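Local coordinates for arginine decarboxylase, A207R protein (PDB 2NVA), which catalyses the pyridoxal 5'-phosphate-dependent decarboxylation of arginine to agmatine as an enzyme encoded by a Chlorella virus, using a TIM-barrel fold of the class-II decarboxylase family, at residues 226-229 against 230-233; 136-139 against 140-143; 32-35 against 36-40. All coordinates share one frame; numbering follows the deposited sequence.

Contact 1: 226-229 against 230-233; sequences LSTY and MSDY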
# COMPACT_ATOMS: atom_id res chain seq x y z
N LEU A 226 -25.06 18.52 -9.31
CA LEU A 226 -23.78 18.82 -8.60
C LEU A 226 -23.97 19.90 -7.54
O LEU A 226 -24.38 21.03 -7.85
CB LEU A 226 -22.68 19.23 -9.59
CG LEU A 226 -21.20 19.17 -9.18
CD1 LEU A 226 -20.71 17.76 -8.90
CD2 LEU A 226 -20.34 19.79 -10.28
N SER A 227 -23.64 19.57 -6.29
CA SER A 227 -23.95 20.44 -5.16
C SER A 227 -23.05 21.67 -5.10
O SER A 227 -21.85 21.58 -5.43
CB SER A 227 -23.87 19.66 -3.84
OG SER A 227 -24.46 20.45 -2.80
N THR A 228 -23.60 22.79 -4.65
CA THR A 228 -22.80 24.03 -4.58
C THR A 228 -22.55 24.51 -3.16
O THR A 228 -22.13 25.66 -2.97
CB THR A 228 -23.44 25.16 -5.39
OG1 THR A 228 -24.66 25.58 -4.77
CG2 THR A 228 -23.75 24.69 -6.82
N TYR A 229 -22.77 23.65 -2.17
CA TYR A 229 -22.56 24.05 -0.76
C TYR A 229 -21.12 24.52 -0.54
O TYR A 229 -20.92 25.57 0.07
CB TYR A 229 -23.00 23.00 0.29
CG TYR A 229 -22.17 21.72 0.41
CD1 TYR A 229 -22.00 20.88 -0.69
CD2 TYR A 229 -21.61 21.33 1.64
CE1 TYR A 229 -21.27 19.69 -0.58
CE2 TYR A 229 -20.87 20.12 1.75
CZ TYR A 229 -20.71 19.32 0.63
OH TYR A 229 -19.97 18.14 0.66
N MET A 230 -20.15 23.77 -1.04
CA MET A 230 -18.75 24.13 -0.84
C MET A 230 -18.38 25.38 -1.64
O MET A 230 -17.86 26.36 -1.08
CB MET A 230 -17.80 22.95 -1.13
CG MET A 230 -18.06 21.70 -0.24
SD MET A 230 -17.90 22.03 1.54
CE MET A 230 -16.11 22.00 1.70
N SER A 231 -18.71 25.37 -2.93
CA SER A 231 -18.27 26.42 -3.85
C SER A 231 -18.86 27.79 -3.54
O SER A 231 -18.13 28.78 -3.58
CB SER A 231 -18.55 26.02 -5.30
OG SER A 231 -19.95 25.88 -5.55
N ASP A 232 -20.15 27.86 -3.22
CA ASP A 232 -20.79 29.14 -2.85
C ASP A 232 -20.10 29.79 -1.67
O ASP A 232 -19.84 31.01 -1.66
CB ASP A 232 -22.26 28.92 -2.46
CG ASP A 232 -23.11 28.52 -3.63
OD1 ASP A 232 -22.72 28.87 -4.78
OD2 ASP A 232 -24.17 27.86 -3.41
N TYR A 233 -19.77 28.98 -0.67
CA TYR A 233 -19.15 29.52 0.52
C TYR A 233 -17.69 29.90 0.31
O TYR A 233 -17.23 30.91 0.83
CB TYR A 233 -19.35 28.58 1.72
CG TYR A 233 -19.39 29.29 3.05
CD1 TYR A 233 -20.22 30.40 3.26
CD2 TYR A 233 -18.58 28.87 4.11
CE1 TYR A 233 -20.26 31.06 4.52
CE2 TYR A 233 -18.61 29.50 5.35
CZ TYR A 233 -19.43 30.58 5.56
OH TYR A 233 -19.42 31.21 6.81
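Where T228 meets D232 the chain enters helix 229-241 of the TIM barrel: T228 is the N-cap residue, and the amide of D232 reaches back to its carbonyl, N to O 3.0 Å at 165°, as the first turn closes. The T228 side chain gives no capping bond to a backbone amide. With OG1 wedged between the backbone N and the carbonyl carbon (chi1 69°), its hydroxyl instead donates to the carboxylate of D232, T228 OG1 to D232 OD2 2.7 Å. The donor stands above the carboxylate plane, 42° out of it. T228 is therefore joined to D232 twice, through backbone and side chain.

On another side of the turn, Y229 and M230 run alongside each other, pointing the same way. The Y229 ring is held at its far end by a hydrogen bond from OH to D220. The first torsion of M230 sets CG over the centre of the ring as a CH-pi contact, 3.7 Å from the centroid, and the bend at chi2 then keeps the sulfur over the same face. The result is a Met-aromatic contact, in which M230 SD lies nearest to Y229 CE2 at 3.5 Å.

Contact 2: 136-139 against 140-143; sequences CDDP and NATV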
# COMPACT_ATOMS: atom_id res chain seq x y z
N CYS A 136 -4.06 25.08 8.21
CA CYS A 136 -5.44 25.44 8.52
C CYS A 136 -6.31 24.19 8.36
O CYS A 136 -6.72 23.87 7.23
CB CYS A 136 -5.97 26.53 7.57
SG CYS A 136 -5.16 28.14 7.61
N ASP A 137 -6.59 23.49 9.44
CA ASP A 137 -7.21 22.17 9.32
C ASP A 137 -8.74 22.20 9.27
O ASP A 137 -9.38 23.03 9.90
CB ASP A 137 -6.81 21.26 10.48
CG ASP A 137 -5.30 21.05 10.59
OD1 ASP A 137 -4.54 21.49 9.70
OD2 ASP A 137 -4.90 20.41 11.59
N ASP A 138 -9.30 21.25 8.52
CA ASP A 138 -10.70 20.89 8.67
C ASP A 138 -10.69 19.69 9.61
O ASP A 138 -10.22 18.61 9.22
CB ASP A 138 -11.30 20.51 7.32
CG ASP A 138 -12.68 19.84 7.45
OD1 ASP A 138 -13.27 19.87 8.55
OD2 ASP A 138 -13.14 19.25 6.45
N PRO A 139 -11.21 19.85 10.83
CA PRO A 139 -11.16 18.70 11.75
C PRO A 139 -12.03 17.51 11.33
O PRO A 139 -11.84 16.40 11.85
CB PRO A 139 -11.66 19.29 13.07
CG PRO A 139 -12.44 20.49 12.71
CD PRO A 139 -11.84 21.03 11.44
N ASN A 140 -12.96 17.72 10.40
CA ASN A 140 -13.80 16.64 9.90
C ASN A 140 -13.34 16.07 8.56
O ASN A 140 -14.03 15.22 7.99
CB ASN A 140 -15.26 17.10 9.78
CG ASN A 140 -15.89 17.42 11.12
OD1 ASN A 140 -15.53 18.40 11.77
ND2 ASN A 140 -16.84 16.59 11.53
N ALA A 141 -12.19 16.51 8.05
CA ALA A 141 -11.68 16.00 6.77
C ALA A 141 -11.36 14.51 6.88
O ALA A 141 -10.94 14.03 7.94
CB ALA A 141 -10.44 16.79 6.33
N THR A 142 -11.57 13.77 5.80
CA THR A 142 -11.30 12.32 5.81
C THR A 142 -9.83 12.00 6.09
O THR A 142 -9.52 11.15 6.95
CB THR A 142 -11.77 11.65 4.50
OG1 THR A 142 -13.16 11.94 4.30
CG2 THR A 142 -11.59 10.12 4.57
N VAL A 143 -8.92 12.67 5.38
CA VAL A 143 -7.48 12.47 5.58
C VAL A 143 -6.83 13.76 6.10
O VAL A 143 -6.77 14.77 5.39
CB VAL A 143 -6.80 11.98 4.28
CG1 VAL A 143 -5.30 11.73 4.52
CG2 VAL A 143 -7.51 10.72 3.72
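D138 and A141 are the ends of a type I beta turn, with P139 and N140 at its corners, in the long loop that follows strand 129-133 of the TIM barrel. The closing bond runs from A141 N to D138 O, 3.1 Å.

The D138 side chain adds a second link. Its CB lies 3.9 Å from A141 CB, across the open end of the turn. CG is swung anti to the backbone N (chi1 168°), which turns the carboxylate toward the amide of N140 instead of out along the chain. At the tip the two oxygens divide their work. OD1 accepts from the amide of N140, 2.9 Å from OD1 to N at 151°, so D138 also forms an Asx turn around P139. This N-H comes from above the plane, 59° off the carboxylate. OD2 passes near A141, 3.7 Å from its CB, but its hydrogen bond is to the hydroxyl of S181, beside the cofactor-binding G180. The carboxylate is buried, and bonds to both of its oxygens fix how it is turned.

Beyond the turn, T142 and V143 both face S179 in a classic beta bulge, and T142 is hydrogen-bonded to G180 through both backbone and hydroxyl. The loop is thus tied to two residues that bind pyridoxal phosphate, while V143 packs on D325 of the second subunit. On the outer side of the turn, P139 and N140 are exposed, and their side chains cross at an angle with P139 CG 3.8 Å from N140 OD1.

Contact 3: 32-35 against 36-40; sequences DQWT and ILFPR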
# COMPACT_ATOMS: atom_id res chain seq x y z
N ASP A 32 -15.89 21.65 -17.09
CA ASP A 32 -16.84 22.71 -17.44
C ASP A 32 -17.64 23.18 -16.23
O ASP A 32 -17.91 24.37 -16.10
CB ASP A 32 -17.80 22.26 -18.55
CG ASP A 32 -17.10 22.08 -19.89
OD1 ASP A 32 -17.71 21.47 -20.80
OD2 ASP A 32 -15.94 22.54 -20.04
N GLN A 33 -17.99 22.24 -15.35
CA GLN A 33 -18.69 22.55 -14.11
C GLN A 33 -17.80 23.34 -13.16
O GLN A 33 -18.27 24.27 -12.50
CB GLN A 33 -19.17 21.27 -13.42
CG GLN A 33 -20.44 20.70 -14.06
CD GLN A 33 -21.61 21.65 -13.94
OE1 GLN A 33 -21.97 22.34 -14.90
NE2 GLN A 33 -22.23 21.71 -12.75
N TRP A 34 -16.53 22.97 -13.08
CA TRP A 34 -15.60 23.71 -12.24
C TRP A 34 -15.58 25.18 -12.65
O TRP A 34 -15.62 26.06 -11.80
CB TRP A 34 -14.18 23.12 -12.33
CG TRP A 34 -13.19 23.89 -11.49
CD1 TRP A 34 -12.55 25.06 -11.83
CD2 TRP A 34 -12.76 23.57 -10.16
NE1 TRP A 34 -11.74 25.47 -10.79
CE2 TRP A 34 -11.84 24.56 -9.76
CE3 TRP A 34 -13.04 22.51 -9.28
CZ2 TRP A 34 -11.21 24.54 -8.51
CZ3 TRP A 34 -12.42 22.49 -8.04
CH2 TRP A 34 -11.52 23.50 -7.66
N THR A 35 -15.50 25.43 -13.96
CA THR A 35 -15.47 26.78 -14.53
C THR A 35 -16.68 27.60 -14.09
O THR A 35 -16.55 28.79 -13.80
CB THR A 35 -15.34 26.71 -16.08
OG1 THR A 35 -14.15 25.96 -16.40
CG2 THR A 35 -15.26 28.09 -16.70
N ILE A 36 -17.83 26.95 -14.02
CA ILE A 36 -19.05 27.60 -13.56
C ILE A 36 -19.11 27.76 -12.03
O ILE A 36 -19.49 28.83 -11.54
CB ILE A 36 -20.37 26.96 -14.17
CG1 ILE A 36 -21.62 27.42 -13.42
CG2 ILE A 36 -20.36 25.47 -14.11
CD1 ILE A 36 -22.14 28.77 -13.85
N LEU A 37 -18.72 26.73 -11.29
CA LEU A 37 -18.77 26.78 -9.83
C LEU A 37 -17.75 27.78 -9.25
O LEU A 37 -18.03 28.47 -8.27
CB LEU A 37 -18.54 25.39 -9.23
CG LEU A 37 -19.56 24.32 -9.61
CD1 LEU A 37 -19.17 22.97 -9.01
CD2 LEU A 37 -20.95 24.72 -9.17
N PHE A 38 -16.58 27.83 -9.87
CA PHE A 38 -15.44 28.60 -9.37
C PHE A 38 -14.92 29.50 -10.47
O PHE A 38 -13.83 29.28 -11.01
CB PHE A 38 -14.31 27.65 -8.94
CG PHE A 38 -14.63 26.83 -7.73
CD1 PHE A 38 -14.82 25.46 -7.84
CD2 PHE A 38 -14.70 27.42 -6.47
CE1 PHE A 38 -15.10 24.68 -6.72
CE2 PHE A 38 -14.97 26.64 -5.33
CZ PHE A 38 -15.18 25.27 -5.47
N PRO A 39 -15.69 30.54 -10.84
CA PRO A 39 -15.26 31.28 -12.02
C PRO A 39 -13.93 32.03 -11.88
O PRO A 39 -13.37 32.45 -12.89
CB PRO A 39 -16.40 32.27 -12.26
CG PRO A 39 -17.05 32.42 -10.93
CD PRO A 39 -16.92 31.09 -10.24
N ARG A 40 -13.44 32.21 -10.66
CA ARG A 40 -12.18 32.92 -10.43
C ARG A 40 -10.99 31.99 -10.17
O ARG A 40 -9.86 32.46 -10.06
CB ARG A 40 -12.30 33.90 -9.26
CG ARG A 40 -13.14 35.15 -9.56
CD ARG A 40 -12.88 36.24 -8.50
NE ARG A 40 -11.49 36.70 -8.43
CZ ARG A 40 -11.00 37.47 -7.46
NH1 ARG A 40 -11.77 37.89 -6.46
NH2 ARG A 40 -9.72 37.85 -7.48
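The C-terminal turn of helix 24-37 brings W34 against F38, the first residue to leave helical backbone angles. W34 O accepts from F38 N at 2.8 Å. One bond back, L37 N lies 2.8 Å from Q33 O, though the position of that oxygen is less certain; the bond from I36 N to D32 O, at 3.3 Å, is weak.

The indole leaves the helix with CG anti to the backbone N (chi1 179°), and F38 comes over one of its faces. F38 CD1 does most of the touching, 3.6 Å from W34 CD2 at the fusion of the two rings. The planes are inclined by 40°, an oblique pairing with the six-membered ring of W34 whose centroids are 4.4 Å apart. F38 CB covers the five-membered ring in a CH-pi contact, 22° off its normal.

In the TIM barrel this helix leads into strand 41-46, and the indole bridges the passage: its NE1 is hydrogen-bonded to the carbonyl of V41, at the start of that strand. F256 meets the same indole edge-to-face, while F38 also packs on I234 and N235 of helix 229-241.

Q33 and I36 run side by side, although I36 CG2 sits too close to Q33 O in the model, which makes the detail of their packing doubtful. Past the helix end, P39 CA makes a CA-H...O contact of 3.3 Å with T35 O.

From the N terminus, contact 3 comes first, at the end of helix 24-37, before strand 41-46. Contact 2, in the loop after strand 129-133, is the tight turn that reverses the chain at D138-A141, and contact 1 starts helix 229-241. All three lie in series, none enclosing or crossing another. Contacts 1 and 3 touch, with centres about 11 Å apart: F38 CZ packs on S231 CB at 3.5 Å and L37 CD1 on L226 CD2 at 3.6 Å, joining the end of helix 24-37 to the start of helix 229-241 and the loop before it. Contact 2 stands apart, about 6 Å from contact 1 and about 14 Å from contact 3 between nearest atoms.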